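Local structure of Hth-type dhaklm operon transcriptional activator DHAS (Lactococcus lactis subsp. lactis il1403, 2IU5) at the interface of chains A and B. The protein activates transcription of the dhaKLM operon in response to dihydroxyacetone, in complex with DhaQ, by binding an inverted repeat partially overlapping the -35 promoter sequence as a TetR-family homodimer. Coordinates in Å, arbitrary orientation; residue numbers count along the deposited sequence, not the author numbering. Chains: chain A/B, Hth-type dhaklm operon transcriptional activator DHAS.

The interface of chains A and B. Residues chain A 153, 156, 170, 173-174, 177; chain B 144, 148.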
ATOM      1  N   ILE A 153       6.229   1.625  -1.118  1.00 17.43           N
ATOM      2  CA  ILE A 153       7.316   0.673  -0.996  1.00 17.83           C
ATOM      3  C   ILE A 153       6.836  -0.625  -0.342  1.00 18.41           C
ATOM      4  O   ILE A 153       7.279  -1.709  -0.722  1.00 19.28           O
ATOM      5  CB  ILE A 153       8.514   1.281  -0.273  1.00 17.41           C
ATOM      6  CG1 ILE A 153       8.990   2.552  -0.995  1.00 18.74           C
ATOM      7  CG2 ILE A 153       9.602   0.221  -0.160  1.00 19.53           C
ATOM      8  CD1 ILE A 153       9.876   3.470  -0.135  1.00 23.01           C
ATOM      9  N   ILE A 156       5.064  -2.668  -3.120  1.00 19.61           N
ATOM     10  CA  ILE A 156       5.971  -3.119  -4.166  1.00 21.04           C
ATOM     11  C   ILE A 156       6.848  -4.246  -3.620  1.00 20.14           C
ATOM     12  O   ILE A 156       7.043  -5.262  -4.291  1.00 20.95           O
ATOM     13  CB  ILE A 156       6.860  -1.971  -4.647  1.00 24.43           C
ATOM     14  CG1 ILE A 156       6.029  -0.961  -5.450  1.00 26.71           C
ATOM     15  CG2 ILE A 156       8.035  -2.517  -5.437  1.00 25.75           C
ATOM     16  CD1 ILE A 156       5.563  -1.484  -6.761  1.00 30.38           C
ATOM     17  N   LEU A 170      15.380  -2.745  -7.732  1.00 18.59           N
ATOM     18  CA  LEU A 170      14.507  -1.574  -7.657  1.00 19.10           C
ATOM     19  C   LEU A 170      15.150  -0.404  -6.945  1.00 19.17           C
ATOM     20  O   LEU A 170      14.557   0.676  -6.861  1.00 19.36           O
ATOM     21  CB  LEU A 170      13.215  -1.919  -6.942  1.00 20.89           C
ATOM     22  CG  LEU A 170      12.471  -3.111  -7.534  1.00 21.57           C
ATOM     23  CD1 LEU A 170      11.250  -3.348  -6.662  1.00 26.18           C
ATOM     24  CD2 LEU A 170      12.065  -2.797  -8.969  1.00 24.86           C
ATOM     25  N   GLN A 173      15.691   3.080  -8.628  1.00 18.40           N
ATOM     26  CA  GLN A 173      14.433   3.768  -8.939  1.00 18.09           C
ATOM     27  C   GLN A 173      13.757   4.299  -7.675  1.00 17.71           C
ATOM     28  O   GLN A 173      13.216   5.408  -7.677  1.00 18.91           O
ATOM     29  CB  GLN A 173      13.494   2.826  -9.698  1.00 19.30           C
ATOM     30  CG  GLN A 173      13.971   2.539 -11.115  1.00 21.59           C
ATOM     31  CD  GLN A 173      13.111   1.508 -11.802  1.00 25.20           C
ATOM     32  OE1 GLN A 173      12.153   1.860 -12.500  1.00 27.20           O
ATOM     33  NE2 GLN A 173      13.441   0.236 -11.608  1.00 27.73           N
ATOM     34  N   ILE A 174      13.780   3.528  -6.590  1.00 17.41           N
ATOM     35  CA  ILE A 174      13.148   3.986  -5.374  1.00 18.65           C
ATOM     36  C   ILE A 174      13.873   5.213  -4.838  1.00 19.06           C
ATOM     37  O   ILE A 174      13.232   6.200  -4.501  1.00 19.34           O
ATOM     38  CB  ILE A 174      13.028   2.880  -4.307  1.00 20.10           C
ATOM     39  CG1 ILE A 174      12.093   1.776  -4.832  1.00 20.31           C
ATOM     40  CG2 ILE A 174      12.541   3.489  -2.983  1.00 19.14           C
ATOM     41  CD1 ILE A 174      12.232   0.444  -4.073  1.00 22.61           C
ATOM     42  N   LEU A 177      13.034   8.337  -6.958  1.00 18.72           N
ATOM     43  CA  LEU A 177      11.695   8.862  -6.754  1.00 17.76           C
ATOM     44  C   LEU A 177      11.603   9.559  -5.391  1.00 18.06           C
ATOM     45  O   LEU A 177      10.921  10.576  -5.239  1.00 18.39           O
ATOM     46  CB  LEU A 177      10.662   7.751  -6.880  1.00 19.52           C
ATOM     47  CG  LEU A 177      10.551   7.037  -8.236  1.00 20.14           C
ATOM     48  CD1 LEU A 177       9.410   6.018  -8.108  1.00 23.08           C
ATOM     49  CD2 LEU A 177      10.239   7.987  -9.376  1.00 21.73           C
TER
ATOM     50  N   PHE B 144       7.136   1.354 -13.643  1.00 17.31           N
ATOM     51  CA  PHE B 144       7.407   1.396 -12.212  1.00 14.84           C
ATOM     52  C   PHE B 144       6.778   2.614 -11.555  1.00 15.97           C
ATOM     53  O   PHE B 144       6.187   2.477 -10.485  1.00 15.38           O
ATOM     54  CB  PHE B 144       8.907   1.340 -11.898  1.00 15.93           C
ATOM     55  CG  PHE B 144       9.194   1.194 -10.430  1.00 15.12           C
ATOM     56  CD1 PHE B 144       9.007  -0.030  -9.800  1.00 15.61           C
ATOM     57  CD2 PHE B 144       9.640   2.273  -9.684  1.00 16.04           C
ATOM     58  CE1 PHE B 144       9.265  -0.173  -8.445  1.00 18.14           C
ATOM     59  CE2 PHE B 144       9.903   2.135  -8.326  1.00 15.39           C
ATOM     60  CZ  PHE B 144       9.717   0.921  -7.712  1.00 16.43           C
ATOM     61  N   TYR B 148       4.168   2.146  -8.526  1.00 13.06           N
ATOM     62  CA  TYR B 148       4.522   2.754  -7.241  1.00 12.75           C
ATOM     63  C   TYR B 148       3.468   3.747  -6.794  1.00 11.97           C
ATOM     64  O   TYR B 148       2.993   3.696  -5.672  1.00 13.21           O
ATOM     65  CB  TYR B 148       5.857   3.460  -7.413  1.00 11.47           C
ATOM     66  CG  TYR B 148       6.525   4.042  -6.176  1.00 10.22           C
ATOM     67  CD1 TYR B 148       7.497   3.302  -5.511  1.00 12.47           C
ATOM     68  CD2 TYR B 148       6.199   5.312  -5.696  1.00 12.11           C
ATOM     69  CE1 TYR B 148       8.124   3.803  -4.391  1.00 12.62           C
ATOM     70  CE2 TYR B 148       6.820   5.838  -4.563  1.00 11.49           C
ATOM     71  CZ  TYR B 148       7.782   5.073  -3.922  1.00 13.26           C
ATOM     72  OH  TYR B 148       8.418   5.574  -2.801  1.00 14.55           O
TER
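B:Phe144 pushes its ring into a groove of chain A between helices 139-163 and 171-183: A:Gln173 and A:Leu170 lie to one side of the ring plane, A:Leu177 and A:Ile156 flank the ring on opposite sides, and A:Ile174 closes off the tip. The patch belongs to the two-fold homodimer interface, where helices 139-163 and 171-183 of both subunits pack, as is typical of TetR-family dimers, so its twin recurs with the chains exchanged. With chi1 at -172°, CG of B:Phe144 points away from the backbone N and the ring leaves helix 139-163 of chain B toward chain A. From base to tip, CB first meets the amide oxygen OE1 of A:Gln173 at 3.3 Å, and CG lies 3.7 Å from the same OE1. Here the extended glutamine chain crosses the base of the ring at a slant, its amide turned 44° from the ring plane. CB of A:Gln173 sits above the rim by CD2 and CE2, while CD1 of A:Leu177 meets CE2 from the flank at 3.9 Å. CE1 meets CD2 of A:Leu170, on the same side of the plane as the glutamine, at 3.9 Å, and from a different direction CG2 of A:Ile156 at 4.0 Å. At the far end CZ comes to 3.8 Å from CG1 of A:Ile174, whose side chain lies nearly at right angles to that of the phenylalanine. Trading the phenylalanine for an alanine would probably open a gap between the two helices of chain A and leave A:Ile174, A:Leu170 and A:Ile156 without their shared aromatic partner. One helical turn on, B:Tyr148 widens the apolar patch. Methyl CD1 of A:Leu177 rests over one face of its ring, near the rim and 4.0 Å above the plane, and thereby touches both aromatic side chains. Farther out, the tyrosine runs side by side with A:Ile153, both pointing the same way, and its phenol oxygen OH packs against CG1 of that isoleucine at 3.6 Å.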